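Local coordinates for protein cleavage and polyadenylation specificity factor 100 KD subunit (Methanosarcina mazei, PDB 2XR1) that probably terminates archaeal transcription by cutting nascent RNA with a zinc-dependent endonuclease and 5'-3' exonuclease activity, working as a homodimer, at residues B[30-34]-B[35-39]; B[490-493]-B[494-498]. One frame throughout, in Å; residues are numbered along the deposited sequence.

Contact 1 of 2, residues B[30-34]-B[35-39]; sequences VEFEG and PQLVL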
loop_
_atom_site.group_PDB
_atom_site.type_symbol
_atom_site.label_atom_id
_atom_site.label_comp_id
_atom_site.label_asym_id
_atom_site.label_seq_id
_atom_site.Cartn_x
_atom_site.Cartn_y
_atom_site.Cartn_z
ATOM N N VAL B 30 12.636 30.925 -22.098
ATOM C CA VAL B 30 11.524 30.465 -21.300
ATOM C C VAL B 30 11.864 29.034 -20.800
ATOM O O VAL B 30 12.216 28.152 -21.587
ATOM C CB VAL B 30 10.233 30.573 -22.142
ATOM C CG1 VAL B 30 9.211 29.576 -21.746
ATOM C CG2 VAL B 30 9.670 31.958 -22.029
ATOM N N GLU B 31 11.817 28.848 -19.480
ATOM C CA GLU B 31 12.156 27.596 -18.799
ATOM C C GLU B 31 11.202 27.325 -17.655
ATOM O O GLU B 31 10.816 28.210 -16.962
ATOM C CB GLU B 31 13.534 27.702 -18.143
ATOM C CG GLU B 31 14.721 27.495 -19.079
ATOM C CD GLU B 31 14.905 26.020 -19.536
ATOM O OE1 GLU B 31 14.375 25.086 -18.880
ATOM O OE2 GLU B 31 15.575 25.803 -20.563
ATOM N N PHE B 32 10.855 26.075 -17.458
ATOM C CA PHE B 32 10.196 25.616 -16.264
ATOM C C PHE B 32 11.259 25.412 -15.192
ATOM O O PHE B 32 12.123 24.574 -15.360
ATOM C CB PHE B 32 9.540 24.275 -16.517
ATOM C CG PHE B 32 8.400 24.314 -17.494
ATOM C CD1 PHE B 32 7.275 25.124 -17.270
ATOM C CD2 PHE B 32 8.413 23.483 -18.608
ATOM C CE1 PHE B 32 6.215 25.129 -18.163
ATOM C CE2 PHE B 32 7.366 23.486 -19.494
ATOM C CZ PHE B 32 6.258 24.313 -19.270
ATOM N N GLU B 33 11.221 26.195 -14.109
ATOM C CA GLU B 33 12.172 26.001 -13.012
ATOM C C GLU B 33 11.402 25.710 -11.754
ATOM O O GLU B 33 10.741 26.578 -11.194
ATOM C CB GLU B 33 13.102 27.196 -12.840
ATOM C CG GLU B 33 13.966 27.440 -14.068
ATOM C CD GLU B 33 14.896 28.662 -13.964
ATOM O OE1 GLU B 33 14.947 29.306 -12.878
ATOM O OE2 GLU B 33 15.576 28.972 -14.987
ATOM N N GLY B 34 11.460 24.458 -11.328
ATOM C CA GLY B 34 10.578 23.985 -10.286
ATOM C C GLY B 34 9.139 24.242 -10.704
ATOM O O GLY B 34 8.788 24.119 -11.893
ATOM N N PRO B 35 8.299 24.647 -9.735
ATOM C CA PRO B 35 6.902 24.898 -10.010
ATOM C C PRO B 35 6.639 25.986 -11.050
ATOM O O PRO B 35 5.588 25.956 -11.645
ATOM C CB PRO B 35 6.369 25.315 -8.659
ATOM C CG PRO B 35 7.247 24.676 -7.726
ATOM C CD PRO B 35 8.585 24.820 -8.308
ATOM N N GLN B 36 7.589 26.898 -11.287
ATOM C CA GLN B 36 7.343 28.119 -12.058
ATOM C C GLN B 36 7.725 28.044 -13.530
ATOM O O GLN B 36 8.677 27.380 -13.914
ATOM C CB GLN B 36 8.154 29.287 -11.471
ATOM C CG GLN B 36 7.866 29.638 -10.051
ATOM C CD GLN B 36 8.582 30.890 -9.625
ATOM O OE1 GLN B 36 7.956 31.891 -9.308
ATOM N NE2 GLN B 36 9.900 30.842 -9.617
ATOM N N LEU B 37 7.012 28.803 -14.344
ATOM C CA LEU B 37 7.462 29.127 -15.688
ATOM C C LEU B 37 8.253 30.382 -15.528
ATOM O O LEU B 37 7.766 31.320 -14.906
ATOM C CB LEU B 37 6.275 29.399 -16.581
ATOM C CG LEU B 37 6.634 29.781 -18.010
ATOM C CD1 LEU B 37 7.609 28.784 -18.616
ATOM C CD2 LEU B 37 5.341 29.909 -18.846
ATOM N N VAL B 38 9.473 30.409 -16.048
ATOM C CA VAL B 38 10.356 31.539 -15.843
ATOM C C VAL B 38 10.749 32.147 -17.169
ATOM O O VAL B 38 11.238 31.438 -18.027
ATOM C CB VAL B 38 11.604 31.123 -15.110
ATOM C CG1 VAL B 38 12.646 32.206 -15.198
ATOM C CG2 VAL B 38 11.269 30.867 -13.663
ATOM N N LEU B 39 10.537 33.461 -17.317
ATOM C CA LEU B 39 10.971 34.247 -18.489
ATOM C C LEU B 39 12.291 34.929 -18.190
ATOM O O LEU B 39 12.380 35.722 -17.271
ATOM C CB LEU B 39 9.959 35.358 -18.846
ATOM C CG LEU B 39 8.484 34.992 -18.807
ATOM C CD1 LEU B 39 7.647 36.159 -19.314
ATOM C CD2 LEU B 39 8.274 33.749 -19.616
#
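V30, F32, L37 and L39 meet on one face of a tight antiparallel beta hairpin in the first KH domain. L37 sits between two partners: its CD1 methyl lies 3.6 Å from V30 CG1 and 3.9 Å from F32 CD1, reaching the phenyl ring obliquely. With CG anti to the backbone N (chi1 179°), L37 carries CD1 in between V30 and F32, crossing both side chains at a slant. V30 uses both its methyls: CG1 takes L37, while CG2 runs alongside L39, with CD2 of that leucine 3.3 Å away. The F32 ring also stacks on H174, and helix 7-18 packs on V30, F32 and L39 through I17, L10 and L13.

E31, E33, Q36 and V38 occupy the other face. V38 turns CG2 toward E33, and the extended glutamate chain passes it at an angle, OE1 4.1 Å from that methyl. The same OE1 forms a salt bridge with R68 of strand 65-69, the neighbour of strand 36-41.

Between the faces, E31 and V38 exchange two backbone bonds, E31 N to V38 O at 3.0 Å and V38 N to E31 O at 2.7 Å. E33 and Q36 form the second pair, closing a type II' turn in which G34 takes the positive phi (56°) and P35 follows. The chemistry is thus split by face: branched aliphatic groups and one aromatic ring bury the hairpin against its helices, while the opposite face carries two glutamates, of which E33 is paired with R68 on the adjacent strand and E31 only weakly, at long range, with R171.

Contact 2 of 2, residues B[490-493]-B[494-498]; sequences DSHE and ARQKI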
loop_
_atom_site.group_PDB
_atom_site.type_symbol
_atom_site.label_atom_id
_atom_site.label_comp_id
_atom_site.label_asym_id
_atom_site.label_seq_id
_atom_site.Cartn_x
_atom_site.Cartn_y
_atom_site.Cartn_z
ATOM N N ASP B 490 25.253 28.705 24.729
ATOM C CA ASP B 490 25.432 27.468 23.945
ATOM C C ASP B 490 26.883 26.962 24.072
ATOM O O ASP B 490 27.142 25.755 23.919
ATOM C CB ASP B 490 24.949 27.643 22.488
ATOM C CG ASP B 490 23.402 27.821 22.375
ATOM O OD1 ASP B 490 22.633 26.854 22.634
ATOM O OD2 ASP B 490 22.960 28.949 22.016
ATOM N N SER B 491 27.820 27.866 24.381
ATOM C CA SER B 491 29.043 27.453 25.056
ATOM C C SER B 491 28.711 26.467 26.190
ATOM O O SER B 491 27.792 26.692 26.978
ATOM C CB SER B 491 29.753 28.648 25.673
ATOM O OG SER B 491 30.722 28.211 26.615
ATOM N N HIS B 492 29.458 25.369 26.248
ATOM C CA HIS B 492 29.467 24.489 27.419
ATOM C C HIS B 492 30.152 25.178 28.617
ATOM O O HIS B 492 29.753 24.992 29.769
ATOM C CB HIS B 492 30.177 23.168 27.082
ATOM C CG HIS B 492 30.744 22.467 28.278
ATOM N ND1 HIS B 492 32.066 22.585 28.652
ATOM C CD2 HIS B 492 30.161 21.661 29.200
ATOM C CE1 HIS B 492 32.278 21.865 29.741
ATOM N NE2 HIS B 492 31.139 21.295 30.095
ATOM N N GLU B 493 31.185 25.969 28.345
ATOM C CA GLU B 493 31.843 26.732 29.407
ATOM C C GLU B 493 30.855 27.672 30.131
ATOM O O GLU B 493 30.925 27.843 31.342
ATOM C CB GLU B 493 33.017 27.550 28.858
ATOM C CG GLU B 493 34.077 26.768 28.037
ATOM C CD GLU B 493 35.128 26.060 28.889
ATOM O OE1 GLU B 493 34.795 25.035 29.531
ATOM O OE2 GLU B 493 36.300 26.530 28.899
ATOM N N ALA B 494 29.942 28.278 29.384
ATOM C CA ALA B 494 28.932 29.181 29.950
ATOM C C ALA B 494 27.891 28.427 30.793
ATOM O O ALA B 494 27.451 28.920 31.833
ATOM C CB ALA B 494 28.223 29.961 28.819
ATOM N N ARG B 495 27.489 27.251 30.310
ATOM C CA ARG B 495 26.583 26.353 31.036
ATOM C C ARG B 495 27.053 26.077 32.467
ATOM O O ARG B 495 26.276 26.175 33.416
ATOM C CB ARG B 495 26.451 25.024 30.283
ATOM C CG ARG B 495 25.356 24.128 30.806
ATOM C CD ARG B 495 24.959 23.045 29.806
ATOM N NE ARG B 495 24.657 23.588 28.487
ATOM C CZ ARG B 495 25.350 23.362 27.372
ATOM N NH1 ARG B 495 26.414 22.579 27.370
ATOM N NH2 ARG B 495 24.952 23.921 26.229
ATOM N N GLN B 496 28.331 25.742 32.611
ATOM C CA GLN B 496 28.874 25.395 33.919
ATOM C C GLN B 496 28.793 26.547 34.916
ATOM O O GLN B 496 28.615 26.308 36.105
ATOM C CB GLN B 496 30.314 24.904 33.802
ATOM C CG GLN B 496 30.451 23.583 33.041
ATOM C CD GLN B 496 29.871 22.382 33.793
ATOM O OE1 GLN B 496 30.335 22.035 34.878
ATOM N NE2 GLN B 496 28.884 21.727 33.199
ATOM N N LYS B 497 28.892 27.784 34.435
ATOM C CA LYS B 497 28.823 28.961 35.309
ATOM C C LYS B 497 27.449 29.152 35.925
ATOM O O LYS B 497 27.351 29.658 37.053
ATOM C CB LYS B 497 29.225 30.247 34.564
ATOM C CG LYS B 497 29.092 31.538 35.409
ATOM C CD LYS B 497 29.701 32.762 34.729
ATOM C CE LYS B 497 29.444 34.045 35.536
ATOM N NZ LYS B 497 29.825 33.947 36.979
ATOM N N ILE B 498 26.401 28.773 35.189
ATOM C CA ILE B 498 25.045 28.777 35.737
ATOM C C ILE B 498 24.957 27.700 36.793
ATOM O O ILE B 498 24.389 27.922 37.861
ATOM C CB ILE B 498 23.945 28.505 34.661
ATOM C CG1 ILE B 498 23.857 29.661 33.686
ATOM C CG2 ILE B 498 22.551 28.305 35.300
ATOM C CD1 ILE B 498 23.302 29.252 32.359
#
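From S491 the backbone leaves an extended conformation and winds directly into helix 492-500 of the beta-CASP domain, with Q496 N bonded to H492 O at 3.3 Å and a weaker, longer bond from R495 N to S491 O. This is a classic N-cap: S491 OG accepts from A494 N at 2.9 Å, with an N-H...O angle of 153°. The hydroxyl reaches forward to the amide of A494 because OG lies anti to the serine's own backbone N (chi1 164°), and the CB atoms of S491 and A494 come to 3.7 Å from each other. One of the amides that a helix start leaves without a main-chain carbonyl is thereby satisfied.

One helical turn apart, H492 and Q496 cross at a slant. The imidazole NE2 of H492 approaches Q496 CG at 3.8 Å, and ring and amide planes differ by only 28°. Q496 reaches this position by bending at chi2, its OE1 making a weak bond to Q500 further along the helix.

R495 folds its guanidinium back toward the start of the helix. A kink at chi3 brings the group alongside H492, and the carbonyl oxygen of S491 stands over one of its faces, displaced toward the rim. The charge itself is answered by D448, which pairs with NE, while P518 and Y522 of helix 518-526 pack against the side chain. D490, just ahead of the cap, directs OD1 to the backbone N of M450. Beside the imidazole, R495 NH1 lies near the ring plane at its edge, 3.8 Å from H492 CB.

Overall arrangement
The two contacts are both local, each made within one continuous stretch, yet they belong to separate domains on opposite sides of the chain's centre, about 34 Å apart at their nearest atoms and sharing no element. Contact 1 is buried and joins two strands of the first KH domain, so apolar packing and paired main-chain bonds dominate. Contact 2 lies at the surface of the beta-CASP domain, where a helix starts just after edge strand 486-489 of the parallel sheet, and its chemistry is polar: capping, a folded glutamine side chain and charged groups. Neither contact holds a salt bridge of its own; E33 and R495 pair outside, with strands 65-69 and 445-448.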